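Local coordinates for protein Sqt1 (Chaetomium thermophilum, PDB 4ZOY) that probably acts as a dedicated chaperone that captures a nascent ribosomal protein during translation, using a WD40-repeat beta-propeller, at residues Pro192-Ala197 / Ala206-Asp211; Gly251-Ala256 / Asn330-Ala335. One frame throughout, in Å; residues are numbered along the deposited sequence.

Interaction 1: Pro192-Ala197 / Ala206-Asp211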
loop_
_atom_site.group_PDB
_atom_site.type_symbol
_atom_site.label_atom_id
_atom_site.label_comp_id
_atom_site.label_asym_id
_atom_site.label_seq_id
_atom_site.Cartn_x
_atom_site.Cartn_y
_atom_site.Cartn_z
ATOM N N PRO A 192 -12.969 -12.202 3.006
ATOM C CA PRO A 192 -12.001 -11.182 3.431
ATOM C C PRO A 192 -11.727 -10.127 2.362
ATOM O O PRO A 192 -11.528 -10.448 1.189
ATOM C CB PRO A 192 -10.741 -11.996 3.716
ATOM C CG PRO A 192 -11.279 -13.329 4.163
ATOM C CD PRO A 192 -12.517 -13.565 3.342
ATOM N N CYS A 193 -11.753 -8.867 2.776
ATOM C CA CYS A 193 -11.399 -7.768 1.892
ATOM C C CYS A 193 -9.888 -7.573 1.946
ATOM O O CYS A 193 -9.334 -7.188 2.981
ATOM C CB CYS A 193 -12.133 -6.494 2.296
ATOM S SG CYS A 193 -11.701 -5.080 1.252
ATOM N N THR A 194 -9.225 -7.865 0.836
ATOM C CA THR A 194 -7.774 -8.026 0.829
ATOM C C THR A 194 -7.003 -6.753 0.511
ATOM O O THR A 194 -5.838 -6.622 0.895
ATOM C CB THR A 194 -7.359 -9.092 -0.193
ATOM O OG1 THR A 194 -8.008 -8.811 -1.436
ATOM C CG2 THR A 194 -7.775 -10.468 0.285
ATOM N N ALA A 195 -7.640 -5.820 -0.196
ATOM C CA ALA A 195 -6.961 -4.596 -0.614
ATOM C C ALA A 195 -7.950 -3.515 -0.998
ATOM O O ALA A 195 -9.088 -3.805 -1.388
ATOM C CB ALA A 195 -6.004 -4.863 -1.797
ATOM N N GLY A 196 -7.484 -2.271 -0.927
ATOM C CA GLY A 196 -8.267 -1.110 -1.314
ATOM C C GLY A 196 -7.407 -0.013 -1.893
ATOM O O GLY A 196 -6.236 0.126 -1.541
ATOM N N ALA A 197 -7.994 0.779 -2.785
ATOM C CA ALA A 197 -7.311 1.910 -3.386
ATOM C C ALA A 197 -8.310 2.983 -3.747
ATOM O O ALA A 197 -9.358 2.707 -4.324
ATOM C CB ALA A 197 -6.522 1.479 -4.617
ATOM N N ALA A 206 -11.981 1.691 -4.485
ATOM C CA ALA A 206 -12.041 0.360 -5.074
ATOM C C ALA A 206 -11.474 -0.672 -4.124
ATOM O O ALA A 206 -10.347 -0.527 -3.661
ATOM C CB ALA A 206 -11.281 0.335 -6.389
ATOM N N THR A 207 -12.257 -1.699 -3.823
ATOM C CA THR A 207 -11.790 -2.768 -2.942
ATOM C C THR A 207 -12.045 -4.135 -3.551
ATOM O O THR A 207 -12.962 -4.329 -4.364
ATOM C CB THR A 207 -12.433 -2.690 -1.543
ATOM O OG1 THR A 207 -13.836 -2.980 -1.626
ATOM C CG2 THR A 207 -12.229 -1.299 -0.938
ATOM N N VAL A 208 -11.200 -5.080 -3.168
ATOM C CA VAL A 208 -11.264 -6.436 -3.705
ATOM C C VAL A 208 -11.250 -7.456 -2.586
ATOM O O VAL A 208 -10.899 -7.140 -1.451
ATOM C CB VAL A 208 -10.100 -6.718 -4.666
ATOM C CG1 VAL A 208 -10.228 -5.854 -5.902
ATOM C CG2 VAL A 208 -8.747 -6.497 -3.974
ATOM N N SER A 209 -11.626 -8.688 -2.926
ATOM C CA SER A 209 -11.847 -9.730 -1.933
ATOM C C SER A 209 -11.369 -11.094 -2.402
ATOM O O SER A 209 -11.322 -11.370 -3.606
ATOM C CB SER A 209 -13.342 -9.795 -1.580
ATOM O OG SER A 209 -13.662 -10.897 -0.745
ATOM N N GLU A 210 -11.011 -11.933 -1.428
ATOM C CA GLU A 210 -10.761 -13.356 -1.662
ATOM C C GLU A 210 -11.928 -14.038 -2.373
ATOM O O GLU A 210 -11.735 -15.048 -3.039
ATOM C CB GLU A 210 -10.483 -14.077 -0.338
ATOM C CG GLU A 210 -9.147 -13.732 0.275
ATOM C CD GLU A 210 -8.848 -14.509 1.546
ATOM O OE1 GLU A 210 -9.608 -15.442 1.886
ATOM O OE2 GLU A 210 -7.848 -14.166 2.211
ATOM N N ASP A 211 -13.132 -13.487 -2.234
ATOM C CA ASP A 211 -14.327 -14.090 -2.832
ATOM C C ASP A 211 -14.480 -13.732 -4.315
ATOM O O ASP A 211 -15.479 -14.089 -4.946
ATOM C CB ASP A 211 -15.584 -13.691 -2.026
ATOM C CG ASP A 211 -16.165 -12.334 -2.423
ATOM O OD1 ASP A 211 -15.520 -11.534 -3.140
ATOM O OD2 ASP A 211 -17.308 -12.056 -1.998
#
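Thr194 and Val208 meet where two antiparallel strands are pinned together by backbone hydrogen bonds. Thr194 N gives one to Val208 O (2.9 Å), and Val208 N gives one to Ala195 O (3.0 Å). Ala197 and Ala206 exchange a mutual pair further along. The partners shift by one residue between the Cys193-Ser209 pair and the Ala195-Val208 pair. This is a beta bulge, and Thr194 is its extra residue. The Thr194 side chain crosses that of Val208 at about a right angle, with OG1 3.5 Å from Val208 CG2. The methyl of Thr194 turns the other way and touches Glu210 CG, also at 3.5 Å. Val208 CG2 meets Ala195 CB on the same face.

At the open end Pro192 O is held by Glu210 N, 3.1 Å away and nearly in line with the C=O. Ser209 OG also lies 2.9 Å from Pro192 O, but Gly191 O is within reach of its one proton. OG is anti to the backbone N (chi1 173°), and it accepts the N-H of Asp211 in an almost straight bond (172°). That bond forms an ST turn. Within this turn the Glu210 side chain, extended beyond CG, lays its carboxylate against the Pro192 ring, OE1 3.5 Å from CG.

On the other face Cys193 SG packs on Thr207 CB at 3.7 Å, and both side chains touch Trp144 and Val166 of the preceding sheet. Thr207 OG1 is hydrogen-bonded to His189 and Tyr217, and Thr194 OG1 to Leu252 O. The whole is the first beta hairpin of a WD-repeat blade. The Thr207, His189 and Tyr217 network resembles the polar network of WD40 repeats, with tyrosine where tryptophan is usual.

Interaction 2: Gly251-Ala256 / Asn330-Ala335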
loop_
_atom_site.group_PDB
_atom_site.type_symbol
_atom_site.label_atom_id
_atom_site.label_comp_id
_atom_site.label_asym_id
_atom_site.label_seq_id
_atom_site.Cartn_x
_atom_site.Cartn_y
_atom_site.Cartn_z
ATOM N N GLY A 251 -9.314 -15.960 -6.062
ATOM C CA GLY A 251 -9.469 -14.689 -5.368
ATOM C C GLY A 251 -8.656 -13.514 -5.884
ATOM O O GLY A 251 -7.751 -13.653 -6.700
ATOM N N LEU A 252 -9.014 -12.334 -5.397
ATOM C CA LEU A 252 -8.284 -11.101 -5.706
ATOM C C LEU A 252 -7.516 -10.615 -4.480
ATOM O O LEU A 252 -8.009 -10.719 -3.357
ATOM C CB LEU A 252 -9.243 -10.009 -6.184
ATOM C CG LEU A 252 -9.964 -10.301 -7.501
ATOM C CD1 LEU A 252 -11.009 -9.208 -7.745
ATOM C CD2 LEU A 252 -9.001 -10.417 -8.681
ATOM N N PHE A 253 -6.329 -10.060 -4.713
ATOM C CA PHE A 253 -5.395 -9.739 -3.636
ATOM C C PHE A 253 -4.786 -8.351 -3.729
ATOM O O PHE A 253 -4.139 -7.889 -2.785
ATOM C CB PHE A 253 -4.272 -10.779 -3.611
ATOM C CG PHE A 253 -4.770 -12.182 -3.418
ATOM C CD1 PHE A 253 -5.316 -12.564 -2.204
ATOM C CD2 PHE A 253 -4.733 -13.100 -4.455
ATOM C CE1 PHE A 253 -5.806 -13.851 -2.016
ATOM C CE2 PHE A 253 -5.215 -14.389 -4.272
ATOM C CZ PHE A 253 -5.753 -14.760 -3.052
ATOM N N SER A 254 -4.976 -7.685 -4.865
ATOM C CA SER A 254 -4.387 -6.359 -5.064
ATOM C C SER A 254 -5.268 -5.502 -5.966
ATOM O O SER A 254 -6.071 -6.017 -6.754
ATOM C CB SER A 254 -2.967 -6.474 -5.638
ATOM O OG SER A 254 -2.978 -7.208 -6.856
ATOM N N VAL A 255 -5.112 -4.185 -5.846
ATOM C CA VAL A 255 -5.938 -3.238 -6.583
ATOM C C VAL A 255 -5.189 -1.915 -6.690
ATOM O O VAL A 255 -4.459 -1.527 -5.778
ATOM C CB VAL A 255 -7.331 -3.064 -5.908
ATOM C CG1 VAL A 255 -7.198 -2.475 -4.510
ATOM C CG2 VAL A 255 -8.259 -2.199 -6.759
ATOM N N ALA A 256 -5.360 -1.245 -7.825
ATOM C CA ALA A 256 -4.745 0.047 -8.081
ATOM C C ALA A 256 -5.623 0.818 -9.059
ATOM O O ALA A 256 -6.275 0.235 -9.934
ATOM C CB ALA A 256 -3.327 -0.111 -8.624
ATOM N N ASN A 330 -0.129 -15.562 -7.523
ATOM C CA ASN A 330 -0.849 -14.395 -7.010
ATOM C C ASN A 330 -0.196 -13.061 -7.338
ATOM O O ASN A 330 1.006 -12.860 -7.122
ATOM C CB ASN A 330 -0.996 -14.493 -5.492
ATOM C CG ASN A 330 -1.871 -15.657 -5.046
ATOM O OD1 ASN A 330 -2.355 -16.441 -5.858
ATOM N ND2 ASN A 330 -2.078 -15.765 -3.736
ATOM N N ILE A 331 -0.995 -12.137 -7.866
ATOM C CA ILE A 331 -0.537 -10.767 -8.021
ATOM C C ILE A 331 -0.762 -10.054 -6.694
ATOM O O ILE A 331 -1.893 -9.734 -6.328
ATOM C CB ILE A 331 -1.265 -10.041 -9.152
ATOM C CG1 ILE A 331 -1.073 -10.792 -10.484
ATOM C CG2 ILE A 331 -0.776 -8.586 -9.224
ATOM C CD1 ILE A 331 0.382 -11.070 -10.849
ATOM N N GLU A 332 0.319 -9.834 -5.961
ATOM C CA GLU A 332 0.200 -9.301 -4.614
ATOM C C GLU A 332 0.350 -7.787 -4.567
ATOM O O GLU A 332 0.019 -7.170 -3.547
ATOM C CB GLU A 332 1.236 -9.950 -3.696
ATOM C CG GLU A 332 0.933 -11.419 -3.378
ATOM C CD GLU A 332 -0.305 -11.606 -2.501
ATOM O OE1 GLU A 332 -0.846 -10.601 -1.986
ATOM O OE2 GLU A 332 -0.738 -12.769 -2.316
ATOM N N SER A 333 0.826 -7.187 -5.660
ATOM C CA SER A 333 1.033 -5.752 -5.669
ATOM C C SER A 333 0.907 -5.206 -7.090
ATOM O O SER A 333 1.467 -5.771 -8.024
ATOM C CB SER A 333 2.408 -5.422 -5.062
ATOM O OG SER A 333 2.608 -4.021 -5.048
ATOM N N LEU A 334 0.164 -4.104 -7.226
ATOM C CA LEU A 334 -0.108 -3.437 -8.494
ATOM C C LEU A 334 0.157 -1.954 -8.331
ATOM O O LEU A 334 -0.249 -1.369 -7.322
ATOM C CB LEU A 334 -1.573 -3.615 -8.924
ATOM C CG LEU A 334 -2.006 -4.942 -9.527
ATOM C CD1 LEU A 334 -3.537 -5.026 -9.545
ATOM C CD2 LEU A 334 -1.436 -5.039 -10.918
ATOM N N ALA A 335 0.801 -1.343 -9.317
ATOM C CA ALA A 335 0.981 0.108 -9.298
ATOM C C ALA A 335 0.987 0.690 -10.689
ATOM O O ALA A 335 1.700 0.215 -11.578
ATOM C CB ALA A 335 2.266 0.467 -8.579
HETATM O O HOH W 1 -2.444 -5.760 -1.944
HETATM O O HOH W 2 -3.386 -9.129 -0.427
#
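Ser254 reaches across to Ile331 with its hydroxyl, making the one direct hydrogen bond between the two segments. OG lies between its own backbone N and carbonyl carbon (chi1 57°). It donates to Ile331 O at 2.8 Å, from well above the carbonyl plane. Gly267 O is a second, weak acceptor for the same proton. Ile331 CG2 and Leu334 CD1 both pack against Ser254 OG, each 3.5 Å away.

Phe253 lies next to this serine at the start of the strand. Its ring and the side-chain amide of Asn330 approach obliquely, their planes only 22° apart. Asn330 CG is 3.7 Å from Phe253 CE2. On the nearby side Glu332 bends at chi2, which turns CD back, and OE1 comes to 3.8 Å from Phe253 CB. Further along, Ala256 CB packs on Leu334, 3.9 Å from its CB, and also touches Leu334 O.

Two waters join the polar edge. Both lie 2.8 Å from Phe253 O. Water 1 bridges on to Glu332 O, and water 2 makes a weak hydrogen bond to Glu332 OE1.

The strands 252-257 and 331-336 run parallel here, 3° apart. The segments face each other through side chains, with no backbone hydrogen bond between them. Each strand is the first, outermost strand of its own antiparallel sheet. Phe253 and Ser254 both face Gly267, and Glu332 and Ser333 both face Gly346, so each strand carries a classic beta bulge. Strand 263-268 pairs with the first and strand 342-347 with the second. Leu334 reaches both, touching Ala265 on one and Ala345 on the other. On the far side of 252-257, Val255 and Leu252 pack against strand 204-209.

The chain closes interaction 1 first, a short hairpin with eight residues between its segments. It is finished before interaction 2 opens, so the two are in series and neither nests nor crosses. Interaction 2 spans 73 residues, enough to complete the blade that starts with strand 252-257 and enter the next. Residues 251-256 link the two: Leu252 gives its N-H to Ser209 O, while Val255 packs on Gly196. Interaction 1 is thus internal to one blade, and interaction 2 joins the following two. Three consecutive blades of the propeller are tied together.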